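Local coordinates for PDZ domain protein (Parabacteroides distasonis, PDB 4L8N) that is of unknown function but combines N-terminal and C-terminal PDZ domains with a DUF4136 domain and binds magnesium, at residues E41-K46 and K91-K96; E124-C129 and P299-K304; N367-R372 and Y386-D391. One frame throughout, in Å; residues are numbered along the deposited sequence.

Contact 1. Residues E41-K46 and K91-K96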
loop_
_atom_site.group_PDB
_atom_site.type_symbol
_atom_site.label_atom_id
_atom_site.label_comp_id
_atom_site.label_asym_id
_atom_site.label_seq_id
_atom_site.Cartn_x
_atom_site.Cartn_y
_atom_site.Cartn_z
ATOM N N GLU A 41 4.890 -32.050 18.638
ATOM C CA GLU A 41 4.149 -32.378 17.418
ATOM C C GLU A 41 3.220 -33.574 17.655
ATOM O O GLU A 41 2.013 -33.480 17.435
ATOM C CB GLU A 41 5.100 -32.672 16.249
ATOM C CG GLU A 41 4.364 -32.791 14.923
ATOM C CD GLU A 41 5.210 -33.191 13.733
ATOM O OE1 GLU A 41 5.694 -34.344 13.707
ATOM O OE2 GLU A 41 5.339 -32.372 12.797
ATOM N N GLN A 42 3.788 -34.678 18.128
ATOM C CA GLN A 42 3.090 -35.918 18.403
ATOM C C GLN A 42 1.987 -35.717 19.477
ATOM O O GLN A 42 0.914 -36.313 19.347
ATOM C CB GLN A 42 4.123 -36.971 18.825
ATOM C CG GLN A 42 3.571 -38.368 19.061
ATOM C CD GLN A 42 4.549 -39.169 19.877
ATOM O OE1 GLN A 42 5.486 -39.788 19.348
ATOM N NE2 GLN A 42 4.379 -39.123 21.198
ATOM N N ALA A 43 2.226 -34.845 20.489
ATOM C CA ALA A 43 1.272 -34.570 21.581
ATOM C C ALA A 43 0.048 -33.782 21.085
ATOM O O ALA A 43 -0.995 -33.773 21.747
ATOM C CB ALA A 43 1.957 -33.818 22.706
ATOM N N GLY A 44 0.169 -33.159 19.912
ATOM C CA GLY A 44 -0.951 -32.464 19.314
ATOM C C GLY A 44 -0.936 -30.969 19.441
ATOM O O GLY A 44 -1.979 -30.343 19.223
ATOM N N ILE A 45 0.239 -30.385 19.769
ATOM C CA ILE A 45 0.418 -28.929 19.811
ATOM C C ILE A 45 0.392 -28.446 18.362
ATOM O O ILE A 45 1.091 -29.008 17.521
ATOM C CB ILE A 45 1.705 -28.470 20.564
ATOM C CG1 ILE A 45 1.753 -29.013 22.009
ATOM C CG2 ILE A 45 1.860 -26.922 20.541
ATOM C CD1 ILE A 45 0.837 -28.341 23.042
ATOM N N LYS A 46 -0.441 -27.449 18.073
ATOM C CA LYS A 46 -0.629 -26.870 16.734
ATOM C C LYS A 46 -0.281 -25.383 16.731
ATOM O O LYS A 46 -0.321 -24.737 17.770
ATOM C CB LYS A 46 -2.098 -27.057 16.265
ATOM C CG LYS A 46 -2.624 -28.501 16.334
ATOM C CD LYS A 46 -2.220 -29.366 15.126
ATOM C CE LYS A 46 -2.611 -30.825 15.271
ATOM N NZ LYS A 46 -4.088 -31.036 15.202
ATOM N N LYS A 91 -7.994 -27.301 27.093
ATOM C CA LYS A 91 -7.457 -28.610 26.708
ATOM C C LYS A 91 -6.174 -28.907 27.497
ATOM O O LYS A 91 -5.318 -28.031 27.652
ATOM C CB LYS A 91 -7.194 -28.602 25.187
ATOM C CG LYS A 91 -6.480 -29.780 24.552
ATOM C CD LYS A 91 -5.941 -29.288 23.203
ATOM C CE LYS A 91 -5.862 -30.348 22.132
ATOM N NZ LYS A 91 -5.968 -29.749 20.771
ATOM N N GLN A 92 -6.057 -30.136 28.023
ATOM C CA GLN A 92 -4.853 -30.558 28.733
ATOM C C GLN A 92 -3.930 -31.277 27.762
ATOM O O GLN A 92 -4.379 -32.171 27.047
ATOM C CB GLN A 92 -5.183 -31.437 29.947
ATOM C CG GLN A 92 -5.886 -30.694 31.092
ATOM C CD GLN A 92 -5.066 -29.562 31.674
ATOM O OE1 GLN A 92 -5.247 -28.392 31.311
ATOM N NE2 GLN A 92 -4.170 -29.881 32.609
ATOM N N VAL A 93 -2.667 -30.844 27.671
ATOM C CA VAL A 93 -1.706 -31.480 26.766
ATOM C C VAL A 93 -0.400 -31.773 27.526
ATOM O O VAL A 93 0.241 -30.831 28.006
ATOM C CB VAL A 93 -1.418 -30.668 25.465
ATOM C CG1 VAL A 93 -0.479 -31.443 24.544
ATOM C CG2 VAL A 93 -2.694 -30.279 24.715
ATOM N N LEU A 94 0.001 -33.062 27.620
ATOM C CA LEU A 94 1.275 -33.393 28.235
ATOM C C LEU A 94 2.360 -33.448 27.148
ATOM O O LEU A 94 2.340 -34.339 26.279
ATOM C CB LEU A 94 1.219 -34.710 29.016
ATOM C CG LEU A 94 2.501 -35.061 29.782
ATOM C CD1 LEU A 94 2.616 -34.251 31.071
ATOM C CD2 LEU A 94 2.554 -36.527 30.093
ATOM N N VAL A 95 3.317 -32.509 27.210
ATOM C CA VAL A 95 4.372 -32.451 26.209
ATOM C C VAL A 95 5.665 -33.051 26.778
ATOM O O VAL A 95 6.226 -32.541 27.745
ATOM C CB VAL A 95 4.561 -31.009 25.653
ATOM C CG1 VAL A 95 5.760 -30.907 24.715
ATOM C CG2 VAL A 95 3.303 -30.542 24.949
ATOM N N LYS A 96 6.146 -34.125 26.130
ATOM C CA LYS A 96 7.402 -34.779 26.480
ATOM C C LYS A 96 8.543 -33.918 25.924
ATOM O O LYS A 96 8.349 -33.212 24.925
ATOM C CB LYS A 96 7.443 -36.242 25.971
ATOM C CG LYS A 96 6.291 -37.100 26.530
ATOM C CD LYS A 96 6.494 -38.616 26.439
ATOM C CE LYS A 96 5.462 -39.332 27.296
ATOM N NZ LYS A 96 5.733 -40.791 27.438
HETATM O O HOH W 1 -3.690 -28.356 20.199
#
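Ile45 reaches over Val93 and Val95, and these three buried residues form the close-packed half of the contact. Ile45 CD1 meets Val93 CG1 at 3.7 Å, and Ile45 CG1 lies equally near, 3.7 Å, to Val95 CG2. With CG1 anti to the carbonyl carbon (chi1 -56°), that atom lies against Val95; the Ile45 and Val95 side chains cross at about a right angle. Ala43 extends the apolar patch by setting its CB 3.9 Å from Val93 CG1. Ala43 CB also rests 3.6 Å from Leu94 O, so part of the packing is against the strand backbone itself. Ile31 and Ile83 continue this packing around Ile45.

The polar side is looser. No hydrogen bond joins the segments directly, and Gly44 O stays 4.3 Å from Lys91 NZ. One water bridges the two, donating to Gly44 O at 2.8 Å and accepting from Lys91 NZ. Lys46 NZ is also near Lys91 NZ, and the two like charges may repel weakly. Gly44 ends helix 39-43 in a Schellman motif with phi 102°; a CB at these backbone angles would jam against the carbonyl O of Ala43. A short helix closed by glycine and laid by apolar side chains on strand 91-101 of an antiparallel sheet matches the PDZ fold.

Contact 2. Residues E124-C129 and P299-K304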
loop_
_atom_site.group_PDB
_atom_site.type_symbol
_atom_site.label_atom_id
_atom_site.label_comp_id
_atom_site.label_asym_id
_atom_site.label_seq_id
_atom_site.Cartn_x
_atom_site.Cartn_y
_atom_site.Cartn_z
ATOM N N GLU A 124 16.510 -22.819 2.657
ATOM C CA GLU A 124 15.687 -21.835 3.340
ATOM C C GLU A 124 15.530 -20.620 2.465
ATOM O O GLU A 124 16.506 -20.094 1.945
ATOM C CB GLU A 124 16.276 -21.428 4.693
ATOM C CG GLU A 124 16.308 -22.523 5.735
ATOM C CD GLU A 124 17.341 -22.219 6.795
ATOM O OE1 GLU A 124 18.496 -21.901 6.425
ATOM O OE2 GLU A 124 16.986 -22.264 7.995
ATOM N N GLN A 125 14.299 -20.150 2.325
ATOM C CA GLN A 125 14.007 -18.970 1.534
ATOM C C GLN A 125 12.977 -18.104 2.262
ATOM O O GLN A 125 12.215 -18.603 3.088
ATOM C CB GLN A 125 13.518 -19.361 0.141
ATOM C CG GLN A 125 14.604 -19.886 -0.772
ATOM C CD GLN A 125 14.015 -20.348 -2.069
ATOM O OE1 GLN A 125 13.521 -19.544 -2.865
ATOM N NE2 GLN A 125 14.030 -21.657 -2.298
ATOM N N GLU A 126 13.006 -16.802 1.984
ATOM C CA GLU A 126 12.140 -15.772 2.532
ATOM C C GLU A 126 11.473 -15.054 1.407
ATOM O O GLU A 126 12.042 -14.952 0.314
ATOM C CB GLU A 126 12.947 -14.759 3.354
ATOM C CG GLU A 126 13.396 -15.215 4.730
ATOM C CD GLU A 126 14.574 -14.447 5.309
ATOM O OE1 GLU A 126 15.222 -13.673 4.564
ATOM O OE2 GLU A 126 14.879 -14.660 6.506
ATOM N N PHE A 127 10.274 -14.539 1.673
ATOM C CA PHE A 127 9.483 -13.723 0.754
ATOM C C PHE A 127 8.518 -12.827 1.551
ATOM O O PHE A 127 8.201 -13.119 2.710
ATOM C CB PHE A 127 8.744 -14.569 -0.271
ATOM C CG PHE A 127 7.741 -15.554 0.264
ATOM C CD1 PHE A 127 8.135 -16.836 0.647
ATOM C CD2 PHE A 127 6.382 -15.251 0.272
ATOM C CE1 PHE A 127 7.193 -17.766 1.098
ATOM C CE2 PHE A 127 5.441 -16.187 0.715
ATOM C CZ PHE A 127 5.853 -17.437 1.126
ATOM N N VAL A 128 8.114 -11.704 0.942
ATOM C CA VAL A 128 7.242 -10.718 1.561
ATOM C C VAL A 128 6.005 -10.572 0.680
ATOM O O VAL A 128 6.136 -10.531 -0.552
ATOM C CB VAL A 128 7.957 -9.359 1.826
ATOM C CG1 VAL A 128 7.095 -8.467 2.695
ATOM C CG2 VAL A 128 9.313 -9.561 2.497
ATOM N N CYS A 129 4.799 -10.528 1.312
ATOM C CA CYS A 129 3.526 -10.395 0.585
ATOM C C CYS A 129 2.886 -9.036 0.808
ATOM O O CYS A 129 2.926 -8.484 1.922
ATOM C CB CYS A 129 2.568 -11.516 0.957
ATOM S SG CYS A 129 3.101 -13.149 0.402
ATOM N N PRO A 299 6.172 -10.817 6.248
ATOM C CA PRO A 299 7.373 -11.621 5.999
ATOM C C PRO A 299 7.160 -13.125 6.294
ATOM O O PRO A 299 6.721 -13.494 7.400
ATOM C CB PRO A 299 8.384 -11.006 6.971
ATOM C CG PRO A 299 7.586 -10.572 8.125
ATOM C CD PRO A 299 6.208 -10.227 7.606
ATOM N N PHE A 300 7.503 -13.995 5.315
ATOM C CA PHE A 300 7.446 -15.459 5.427
ATOM C C PHE A 300 8.805 -16.095 5.215
ATOM O O PHE A 300 9.609 -15.594 4.428
ATOM C CB PHE A 300 6.488 -16.076 4.409
ATOM C CG PHE A 300 5.050 -15.643 4.491
ATOM C CD1 PHE A 300 4.616 -14.492 3.845
ATOM C CD2 PHE A 300 4.113 -16.415 5.174
ATOM C CE1 PHE A 300 3.274 -14.106 3.909
ATOM C CE2 PHE A 300 2.776 -16.044 5.213
ATOM C CZ PHE A 300 2.363 -14.888 4.582
ATOM N N LYS A 301 9.026 -17.246 5.871
ATOM C CA LYS A 301 10.214 -18.074 5.777
ATOM C C LYS A 301 9.800 -19.538 5.520
ATOM O O LYS A 301 9.042 -20.117 6.307
ATOM C CB LYS A 301 11.075 -17.949 7.044
ATOM C CG LYS A 301 12.524 -18.368 6.803
ATOM C CD LYS A 301 13.271 -18.625 8.093
ATOM C CE LYS A 301 14.424 -19.579 7.894
ATOM N NZ LYS A 301 15.325 -19.609 9.078
ATOM N N VAL A 302 10.280 -20.108 4.386
ATOM C CA VAL A 302 10.072 -21.505 3.973
ATOM C C VAL A 302 11.382 -22.279 4.174
ATOM O O VAL A 302 12.392 -21.945 3.561
ATOM C CB VAL A 302 9.554 -21.685 2.522
ATOM C CG1 VAL A 302 9.151 -23.134 2.276
ATOM C CG2 VAL A 302 8.394 -20.762 2.222
ATOM N N SER A 303 11.356 -23.281 5.039
ATOM C CA SER A 303 12.490 -24.150 5.354
ATOM C C SER A 303 12.142 -25.558 4.955
ATOM O O SER A 303 11.259 -26.169 5.573
ATOM C CB SER A 303 12.834 -24.094 6.840
ATOM O OG SER A 303 13.165 -22.776 7.249
ATOM N N LYS A 304 12.786 -26.070 3.889
ATOM C CA LYS A 304 12.506 -27.435 3.493
ATOM C C LYS A 304 13.750 -28.284 3.727
ATOM O O LYS A 304 14.857 -27.749 3.732
ATOM C CB LYS A 304 11.949 -27.527 2.060
ATOM C CG LYS A 304 12.899 -27.288 0.905
ATOM C CD LYS A 304 12.176 -27.689 -0.368
ATOM C CE LYS A 304 12.987 -27.475 -1.609
ATOM N NZ LYS A 304 12.331 -28.086 -2.799
#
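Segments 124-129 and 299-304 run antiparallel, their axes 4.7 Å apart at closest approach with 159° between the chain directions. Gln125 with Val302 and Phe127 with Phe300 are the hydrogen-bonded pairs, each joined by two backbone bonds; the shorter bond of the second pair, Phe300 N to Phe127 O, measures 2.8 Å. On the face that carries Phe127, Phe300 and Val302, the two aromatic rings lie near parallel, with planes at 13°, but are displaced, with centroids 5.1 Å apart, so there is little face-to-face stacking. What covers Phe127 is instead a CH-pi contact: Phe300 CB stands over one face, 3.8 Å from the ring centroid. Phe127 CG lies between its backbone N and carbonyl carbon (chi1 61°), from where the ring reaches Phe300 CB. Val302 CG2 meets the edge of the same ring, 3.4 Å from Phe127 CE1. Cys129 SG approaches the Phe300 ring obliquely, 3.6 Å from Phe300 CE1, a sulfur-aromatic contact.

The pair belongs to a large mixed sheet, in which strand 123-135 lies between strands 258-268 and 298-309. Leu284 of helix 274-285 and Tyr214 of the second subunit also pack on Phe127. An alanine here would probably leave Phe300 CB and Val302 CG2 without their aromatic neighbour and open a gap beside Leu284.

On the other face, Lys301 NZ forms a salt bridge to Glu124 OE2 at 3.3 Å, its hydrogen bond weak, while Glu126 OE2 pairs with Lys457.

Contact 3. Residues N367-R372 and Y386-D391; sequences NTMQYR and YCMFWD. With EOH (ethanol), chain B.
Two bends of the long connection between helix 354-367 and helix 395-402 meet around an arginine-tryptophan cation-pi stack, Arg372 on Trp390. Their backbones form a single bridge, with the two CA atoms 4.3 Å apart. The guanidinium stacks over a face of the indole, the planes turned by only 18°, and Arg372 CZ sits 3.8 Å from the centroid of the six-membered ring. A bend at chi2 (-107°) sets Arg372 CD beside Met388 CB and Met388 O. Near the edge of the guanidinium, Arg372 NH1 donates to Met388 O at 2.8 Å; the N-H...O angle of 137° marks a bent bond. Arg372 NH2 instead bonds to Met116 O. With a partner for each terminal nitrogen and the indole over one face, the guanidinium is constrained against rotation.

The rim of the indole meets polar atoms. Thr368 OG1, itself bonded to Phe364 O, comes within 3.3 Å of Trp390 CH2. Tyr371 O also lies at the ring edge and accepts Asp391 N at 2.8 Å, tying the ends of the two segments together. The apolar part is carried by Met369 and Met388, both selenomethionine in this crystal. Their side chains cross at about a right angle and bring Met369 CE to 3.5 Å from Met388 CE, and Met388 CE also touches Arg372 CB. An ethanol, probably from the crystallisation liquor, bonds to Met369 O.

Outside the two segments, Trp390 NE1 bonds to Tyr117 O and Trp390 N to Glu120, which fastens the loop to the chain just before strand 123-135. Helix 395-402 also packs on the contact: Ala401 touches Thr368, Gln397 touches Tyr371, and Ile398 lies against both Tyr371 and Trp390.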
loop_
_atom_site.group_PDB
_atom_site.type_symbol
_atom_site.label_atom_id
_atom_site.label_comp_id
_atom_site.label_asym_id
_atom_site.label_seq_id
_atom_site.Cartn_x
_atom_site.Cartn_y
_atom_site.Cartn_z
ATOM N N ASN A 367 34.941 -27.456 -7.173
ATOM C CA ASN A 367 35.189 -28.326 -8.303
ATOM C C ASN A 367 33.921 -28.793 -9.047
ATOM O O ASN A 367 34.052 -29.358 -10.142
ATOM C CB ASN A 367 36.004 -29.522 -7.833
ATOM C CG ASN A 367 37.417 -29.172 -7.398
ATOM O OD1 ASN A 367 37.998 -28.157 -7.801
ATOM N ND2 ASN A 367 38.007 -30.008 -6.559
ATOM N N THR A 368 32.704 -28.529 -8.496
ATOM C CA THR A 368 31.458 -28.917 -9.166
ATOM C C THR A 368 30.590 -27.704 -9.509
ATOM O O THR A 368 29.469 -27.895 -9.991
ATOM C CB THR A 368 30.670 -29.954 -8.358
ATOM O OG1 THR A 368 30.283 -29.412 -7.095
ATOM C CG2 THR A 368 31.426 -31.241 -8.176
HETATM N N MSE A 369 31.110 -26.462 -9.320
HETATM C CA MSE A 369 30.382 -25.214 -9.661
HETATM C C MSE A 369 29.951 -25.196 -11.141
HETATM O O MSE A 369 28.937 -24.586 -11.499
HETATM C CB MSE A 369 31.240 -23.966 -9.378
HETATM C CG MSE A 369 31.380 -23.611 -7.907
HETATM SE SE MSE A 369 29.713 -23.455 -6.946
HETATM C CE MSE A 369 29.127 -21.766 -7.628
ATOM N N GLN A 370 30.745 -25.876 -11.980
ATOM C CA GLN A 370 30.567 -26.080 -13.416
ATOM C C GLN A 370 29.316 -26.914 -13.757
ATOM O O GLN A 370 28.805 -26.811 -14.881
ATOM C CB GLN A 370 31.809 -26.763 -14.003
ATOM C CG GLN A 370 32.417 -27.851 -13.116
ATOM C CD GLN A 370 33.481 -28.660 -13.822
ATOM O OE1 GLN A 370 33.536 -28.748 -15.066
ATOM N NE2 GLN A 370 34.334 -29.307 -13.036
ATOM N N TYR A 371 28.838 -27.737 -12.800
ATOM C CA TYR A 371 27.684 -28.615 -12.984
ATOM C C TYR A 371 26.380 -28.047 -12.406
ATOM O O TYR A 371 25.360 -28.728 -12.439
ATOM C CB TYR A 371 27.946 -29.988 -12.369
ATOM C CG TYR A 371 29.231 -30.673 -12.776
ATOM C CD1 TYR A 371 29.644 -30.697 -14.107
ATOM C CD2 TYR A 371 29.973 -31.405 -11.851
ATOM C CE1 TYR A 371 30.812 -31.362 -14.491
ATOM C CE2 TYR A 371 31.135 -32.083 -12.225
ATOM C CZ TYR A 371 31.550 -32.058 -13.545
ATOM O OH TYR A 371 32.697 -32.727 -13.904
ATOM N N ARG A 372 26.411 -26.809 -11.912
ATOM C CA ARG A 372 25.261 -26.096 -11.369
ATOM C C ARG A 372 24.487 -25.410 -12.499
ATOM O O ARG A 372 25.090 -25.103 -13.529
ATOM C CB ARG A 372 25.737 -25.051 -10.351
ATOM C CG ARG A 372 26.509 -25.621 -9.183
ATOM C CD ARG A 372 25.666 -25.587 -7.942
ATOM N NE ARG A 372 26.336 -26.224 -6.813
ATOM C CZ ARG A 372 25.696 -26.849 -5.831
ATOM N NH1 ARG A 372 24.373 -26.928 -5.839
ATOM N NH2 ARG A 372 26.376 -27.419 -4.846
ATOM N N TYR A 386 24.397 -17.117 -4.188
ATOM C CA TYR A 386 24.658 -17.966 -5.342
ATOM C C TYR A 386 24.158 -19.403 -5.230
ATOM O O TYR A 386 24.783 -20.314 -5.783
ATOM C CB TYR A 386 26.171 -17.925 -5.658
ATOM C CG TYR A 386 26.720 -16.508 -5.679
ATOM C CD1 TYR A 386 26.204 -15.548 -6.554
ATOM C CD2 TYR A 386 27.700 -16.105 -4.777
ATOM C CE1 TYR A 386 26.662 -14.231 -6.539
ATOM C CE2 TYR A 386 28.190 -14.798 -4.775
ATOM C CZ TYR A 386 27.673 -13.864 -5.661
ATOM O OH TYR A 386 28.158 -12.573 -5.654
ATOM N N CYS A 387 22.974 -19.592 -4.617
ATOM C CA CYS A 387 22.336 -20.902 -4.532
ATOM C C CYS A 387 21.851 -21.338 -5.915
ATOM O O CYS A 387 21.171 -20.586 -6.600
ATOM C CB CYS A 387 21.190 -20.890 -3.530
ATOM S SG CYS A 387 21.680 -20.460 -1.848
HETATM N N MSE A 388 22.248 -22.531 -6.346
HETATM C CA MSE A 388 21.859 -23.092 -7.636
HETATM C C MSE A 388 21.606 -24.577 -7.499
HETATM O O MSE A 388 22.333 -25.268 -6.764
HETATM C CB MSE A 388 22.950 -22.860 -8.694
HETATM C CG MSE A 388 23.128 -21.388 -9.075
HETATM SE SE MSE A 388 24.567 -21.088 -10.319
HETATM C CE MSE A 388 26.012 -21.455 -9.235
ATOM N N PHE A 389 20.607 -25.087 -8.227
ATOM C CA PHE A 389 20.407 -26.522 -8.253
ATOM C C PHE A 389 21.395 -27.101 -9.249
ATOM O O PHE A 389 22.031 -26.356 -10.019
ATOM C CB PHE A 389 18.960 -26.900 -8.614
ATOM C CG PHE A 389 17.936 -26.239 -7.729
ATOM C CD1 PHE A 389 18.068 -26.265 -6.346
ATOM C CD2 PHE A 389 16.837 -25.600 -8.275
ATOM C CE1 PHE A 389 17.128 -25.644 -5.527
ATOM C CE2 PHE A 389 15.888 -24.991 -7.454
ATOM C CZ PHE A 389 16.041 -25.019 -6.085
ATOM N N TRP A 390 21.518 -28.423 -9.245
ATOM C CA TRP A 390 22.367 -29.108 -10.193
ATOM C C TRP A 390 21.740 -29.043 -11.581
ATOM O O TRP A 390 20.515 -28.964 -11.715
ATOM C CB TRP A 390 22.547 -30.569 -9.764
ATOM C CG TRP A 390 23.228 -30.769 -8.441
ATOM C CD1 TRP A 390 22.706 -31.367 -7.336
ATOM C CD2 TRP A 390 24.580 -30.419 -8.113
ATOM N NE1 TRP A 390 23.652 -31.426 -6.338
ATOM C CE2 TRP A 390 24.807 -30.835 -6.780
ATOM C CE3 TRP A 390 25.631 -29.810 -8.824
ATOM C CZ2 TRP A 390 26.051 -30.684 -6.149
ATOM C CZ3 TRP A 390 26.855 -29.650 -8.192
ATOM C CH2 TRP A 390 27.054 -30.076 -6.868
ATOM N N ASP A 391 22.566 -29.061 -12.602
ATOM C CA ASP A 391 22.085 -29.062 -13.966
ATOM C C ASP A 391 21.624 -30.486 -14.239
ATOM O O ASP A 391 22.379 -31.438 -13.995
ATOM C CB ASP A 391 23.215 -28.590 -14.901
ATOM C CG ASP A 391 22.903 -28.521 -16.383
ATOM O OD1 ASP A 391 22.552 -29.570 -16.964
ATOM O OD2 ASP A 391 23.137 -27.450 -16.987
HETATM C C1 EOH B . 29.012 -20.738 -12.655
HETATM C C2 EOH B . 30.295 -21.167 -13.383
HETATM O O EOH B . 28.094 -21.795 -12.851
#

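Overall arrangement
From the N terminus the three contacts follow in series, and none nests in or crosses another. Contact 1 closes a loop of 44 residues within the N-terminal antiparallel sheet region. Contact 2 spans 169 residues, bringing strand 123-135 beside strand 298-309 near the centre of the chain. Contact 3 closes a short loop of 13 residues in the connection between strands 348-349 and 429-435. Contacts 1 and 3 lie on opposite sides of the chain's centre, their centres about 42 Å apart. Contacts 2 and 3 come within about 5 Å at their nearest atoms; Glu120 bonds to residues of both, and Phe378 packs on Gln125 and Phe389.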